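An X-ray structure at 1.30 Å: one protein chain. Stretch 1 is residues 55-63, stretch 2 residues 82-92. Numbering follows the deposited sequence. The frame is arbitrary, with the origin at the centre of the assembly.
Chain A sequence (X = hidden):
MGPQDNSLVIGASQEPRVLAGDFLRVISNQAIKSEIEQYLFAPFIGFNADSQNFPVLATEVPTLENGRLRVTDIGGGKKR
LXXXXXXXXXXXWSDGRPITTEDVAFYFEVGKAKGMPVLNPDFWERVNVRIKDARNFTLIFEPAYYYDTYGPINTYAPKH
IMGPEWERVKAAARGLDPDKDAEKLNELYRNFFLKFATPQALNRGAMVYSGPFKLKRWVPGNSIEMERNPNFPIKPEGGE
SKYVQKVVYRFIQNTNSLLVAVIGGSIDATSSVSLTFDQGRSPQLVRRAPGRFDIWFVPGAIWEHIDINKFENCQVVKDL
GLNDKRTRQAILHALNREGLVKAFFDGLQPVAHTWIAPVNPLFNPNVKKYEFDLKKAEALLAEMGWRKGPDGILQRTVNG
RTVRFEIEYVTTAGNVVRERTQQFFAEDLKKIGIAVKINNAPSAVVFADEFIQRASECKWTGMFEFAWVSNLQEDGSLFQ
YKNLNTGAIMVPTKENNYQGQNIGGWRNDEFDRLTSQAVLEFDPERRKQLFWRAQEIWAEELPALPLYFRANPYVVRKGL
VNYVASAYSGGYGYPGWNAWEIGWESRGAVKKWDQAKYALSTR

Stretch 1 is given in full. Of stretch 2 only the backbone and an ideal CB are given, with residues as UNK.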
# COMPACT_ATOMS: atom_id res chain seq x y z
N PRO A 55 0.06 -10.89 20.13
CA PRO A 55 0.60 -12.12 19.56
C PRO A 55 -0.37 -12.91 18.68
O PRO A 55 -1.54 -13.03 19.01
CB PRO A 55 1.04 -12.91 20.79
CG PRO A 55 -0.01 -12.55 21.79
CD PRO A 55 -0.22 -11.06 21.57
N VAL A 56 0.13 -13.40 17.56
CA VAL A 56 -0.68 -14.23 16.68
C VAL A 56 0.07 -15.56 16.58
O VAL A 56 -0.17 -16.45 17.40
CB VAL A 56 -0.91 -13.57 15.30
CG1 VAL A 56 -1.75 -14.49 14.41
CG2 VAL A 56 -1.63 -12.24 15.48
N LEU A 57 0.99 -15.72 15.63
CA LEU A 57 1.71 -16.99 15.55
C LEU A 57 2.90 -17.07 16.51
O LEU A 57 3.50 -18.13 16.66
CB LEU A 57 2.14 -17.29 14.12
CG LEU A 57 0.97 -17.55 13.16
CD1 LEU A 57 1.51 -18.02 11.81
CD2 LEU A 57 0.03 -18.59 13.75
N ALA A 58 3.24 -15.94 17.14
CA ALA A 58 4.33 -15.90 18.12
C ALA A 58 3.67 -16.05 19.50
O ALA A 58 2.48 -15.77 19.65
CB ALA A 58 5.08 -14.59 18.03
N THR A 59 4.44 -16.46 20.49
CA THR A 59 3.90 -16.67 21.84
C THR A 59 3.58 -15.40 22.62
O THR A 59 2.66 -15.39 23.44
CB THR A 59 4.87 -17.49 22.70
OG1 THR A 59 6.11 -16.78 22.81
CG2 THR A 59 5.11 -18.86 22.09
N GLU A 60 4.34 -14.34 22.38
CA GLU A 60 4.11 -13.10 23.09
C GLU A 60 4.84 -11.93 22.46
O GLU A 60 5.84 -12.11 21.76
CB GLU A 60 4.53 -13.23 24.56
CG GLU A 60 6.00 -13.54 24.77
CD GLU A 60 6.38 -13.60 26.24
OE1 GLU A 60 7.56 -13.87 26.54
OE2 GLU A 60 5.50 -13.39 27.10
N VAL A 61 4.33 -10.73 22.70
CA VAL A 61 4.93 -9.52 22.16
C VAL A 61 6.22 -9.22 22.92
O VAL A 61 6.23 -9.17 24.15
CB VAL A 61 3.97 -8.32 22.30
CG1 VAL A 61 4.64 -7.06 21.80
CG2 VAL A 61 2.69 -8.59 21.51
N PRO A 62 7.33 -9.02 22.20
CA PRO A 62 8.60 -8.71 22.86
C PRO A 62 8.60 -7.31 23.44
O PRO A 62 8.13 -6.36 22.81
CB PRO A 62 9.62 -8.87 21.74
CG PRO A 62 8.84 -8.49 20.51
CD PRO A 62 7.51 -9.17 20.74
N THR A 63 9.12 -7.17 24.66
CA THR A 63 9.19 -5.87 25.31
C THR A 63 10.46 -5.80 26.15
O THR A 63 11.15 -6.81 26.33
CB THR A 63 8.01 -5.63 26.27
OG1 THR A 63 8.12 -6.52 27.39
CG2 THR A 63 6.68 -5.87 25.55
N UNK A 82 17.54 -5.60 19.23
CA UNK A 82 17.39 -7.04 19.07
C UNK A 82 16.00 -7.38 19.59
O UNK A 82 15.59 -6.91 20.65
CB UNK A 82 18.48 -7.82 19.81
N UNK A 83 15.29 -8.20 18.82
CA UNK A 83 13.93 -8.59 19.16
C UNK A 83 13.77 -10.11 19.13
O UNK A 83 13.82 -10.71 18.05
CB UNK A 83 12.94 -7.93 18.20
N UNK A 84 13.56 -10.71 20.29
CA UNK A 84 13.41 -12.16 20.40
C UNK A 84 11.97 -12.60 20.19
O UNK A 84 11.06 -12.19 20.92
CB UNK A 84 13.90 -12.64 21.77
N UNK A 85 11.77 -13.47 19.20
CA UNK A 85 10.45 -13.99 18.89
C UNK A 85 10.44 -15.51 19.03
O UNK A 85 11.38 -16.18 18.61
CB UNK A 85 10.02 -13.58 17.48
N UNK A 86 9.39 -16.03 19.66
CA UNK A 86 9.24 -17.47 19.83
C UNK A 86 7.99 -17.88 19.05
O UNK A 86 6.90 -17.39 19.30
CB UNK A 86 9.14 -17.86 21.31
N UNK A 87 8.17 -18.78 18.09
CA UNK A 87 7.06 -19.27 17.28
C UNK A 87 6.25 -20.26 18.12
O UNK A 87 6.83 -21.13 18.76
CB UNK A 87 7.56 -19.92 15.99
N UNK A 88 4.93 -20.13 18.12
CA UNK A 88 4.08 -21.05 18.87
C UNK A 88 4.33 -22.48 18.43
O UNK A 88 4.58 -22.74 17.25
CB UNK A 88 2.60 -20.69 18.69
N UNK A 89 4.26 -23.44 19.36
CA UNK A 89 4.49 -24.85 19.03
C UNK A 89 3.46 -25.42 18.06
O UNK A 89 3.72 -26.40 17.37
CB UNK A 89 4.49 -25.69 20.31
N UNK A 90 2.29 -24.79 18.01
CA UNK A 90 1.21 -25.24 17.13
C UNK A 90 1.03 -24.42 15.85
O UNK A 90 0.01 -24.56 15.17
CB UNK A 90 -0.11 -25.23 17.91
N UNK A 91 2.00 -23.58 15.52
CA UNK A 91 1.91 -22.78 14.29
C UNK A 91 2.18 -23.76 13.15
O UNK A 91 3.24 -24.38 13.09
CB UNK A 91 2.89 -21.61 14.28
N UNK A 92 1.21 -23.90 12.25
CA UNK A 92 1.35 -24.84 11.14
C UNK A 92 0.84 -24.36 9.80
O UNK A 92 -0.11 -23.58 9.72
CB UNK A 92 0.62 -26.14 11.49

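Position 82 lies in a strand, and its CB finds nothing of stretch 1 within 5.5 Å, so almost any residue would serve. The residue is Glu82, whose carboxylate is bonded outside stretch 1.

At position 83 the strand continues and CA-to-CB points sideways. The ideal CB lies 4.7 Å from CG of Pro62. A proline ring offers carbon and no polar partner, so a medium or long apolar side chain suits: leucine, isoleucine, valine or methionine. The residue is Met83. Its CG packs 3.5 Å from CG of Pro62.

Position 84 also points sideways, but its CB has no neighbour in stretch 1. Pro62 meets the backbone here instead: its CB is 3.7 Å from O of residue 84. Polar or small residues would be as acceptable as others. Asp84 is found, and its carboxylate oxygens are bonded elsewhere in the structure.

At position 85 the CB is 5.1 Å from CB of Ala58. That methyl group is small, and a branched apolar residue could reach it; valine or isoleucine would fit well. The residue is Ile85. Its CG2 comes to 3.8 Å from CB of Ala58.

Position 86 is held by its backbone. N of Thr59 donates to O of residue 86 at 2.9 Å, and CA of Ala58 approaches the same oxygen at 3.2 Å in a CA-H...O contact. The ideal CB is 3.6 Å from OG1 of Thr59. Serine, threonine or valine are all plausible beside this hydroxyl. The residue is Thr86. Its CB lies 3.5 Å from OG1 of Thr59, while its own OG1 is bonded elsewhere. Water 2 accepts from N of Glu60 at 3.2 Å and N of Thr86 at 3.0 Å, linking the two backbones.

Position 87 forms a single beta bridge with Ala58, CA to CA 4.4 Å. Its CB points away, so stretch 1 hardly limits the choice. The residue is Ile87.

At position 88 the backbone N donates to O of Leu57 at 2.9 Å and 172°, which excludes proline for this bond. The CB points sideways, past CG2 of Thr59 at 4.6 Å. O of Val56 lies within reach; a long side chain with a donor, such as arginine, lysine or glutamine, could approach it directly or through a water. The residue is Arg88. Its CD lies 3.3 Å from O of Val56. Water 1 donates to O of Val56 at 2.8 Å and accepts from NH2 of Arg88 at 2.9 Å.

Positions 89 and 90 are the middle of a type I turn from 88 to 91, and their CB atoms are clear of stretch 1. Proline suits the first, with phi -64°; a polar residue suits the second. They are Pro89 and Asp90. Arg88 NE and Asp90 OD1 form a salt bridge at 2.8 Å.

At position 91 CA-to-CB points toward stretch 1, and the ideal CB lies 4.2 Å from CD2 of Leu57. A small apolar residue fits. Ala91 touches that carbon through CB at 4.3 Å.

At position 92 CA-to-CB points away from stretch 1, so many residues would suit, polar ones among them; it is Lys92.

Stretch 2 82-92: EMDITIRPDAK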
# COMPACT_ATOMS: atom_id res chain seq x y z
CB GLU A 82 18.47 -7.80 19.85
CG GLU A 82 19.86 -7.64 19.27
CD GLU A 82 20.85 -8.68 19.77
OE1 GLU A 82 22.02 -8.64 19.33
OE2 GLU A 82 20.46 -9.53 20.60
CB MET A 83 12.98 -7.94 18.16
CG MET A 83 11.53 -8.33 18.30
SD MET A 83 10.59 -7.70 16.92
CE MET A 83 10.55 -6.03 17.38
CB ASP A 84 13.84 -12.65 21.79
CG ASP A 84 15.31 -12.43 22.07
OD1 ASP A 84 15.68 -12.52 23.26
OD2 ASP A 84 16.08 -12.17 21.13
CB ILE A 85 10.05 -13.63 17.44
CG1 ILE A 85 9.98 -12.11 17.30
CG2 ILE A 85 8.71 -14.29 17.08
CD1 ILE A 85 9.65 -11.63 15.90
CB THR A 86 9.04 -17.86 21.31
OG1 THR A 86 10.17 -17.42 22.08
CG2 THR A 86 8.91 -19.37 21.45
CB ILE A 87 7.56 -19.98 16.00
CG1 ILE A 87 8.43 -19.02 15.18
CG2 ILE A 87 6.38 -20.48 15.18
CD1 ILE A 87 9.08 -19.67 13.97
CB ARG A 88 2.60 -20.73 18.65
CG ARG A 88 2.09 -19.47 19.32
CD ARG A 88 0.62 -19.24 19.01
NE ARG A 88 -0.20 -20.39 19.39
CZ ARG A 88 -1.30 -20.32 20.13
NH1 ARG A 88 -1.98 -21.42 20.42
NH2 ARG A 88 -1.71 -19.15 20.60
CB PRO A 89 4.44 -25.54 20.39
CG PRO A 89 3.48 -24.68 21.16
CD PRO A 89 3.93 -23.29 20.79
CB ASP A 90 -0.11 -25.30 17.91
CG ASP A 90 -0.38 -24.04 18.70
OD1 ASP A 90 0.29 -23.01 18.46
OD2 ASP A 90 -1.27 -24.07 19.57
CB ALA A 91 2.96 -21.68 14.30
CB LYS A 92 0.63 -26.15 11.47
CG LYS A 92 1.16 -26.89 12.69
CD LYS A 92 0.46 -28.23 12.88
CE LYS A 92 0.88 -28.88 14.18
NZ LYS A 92 2.36 -28.97 14.30
O HOH W 1 -0.90 -16.37 20.06
O HOH W 2 7.29 -14.57 21.22
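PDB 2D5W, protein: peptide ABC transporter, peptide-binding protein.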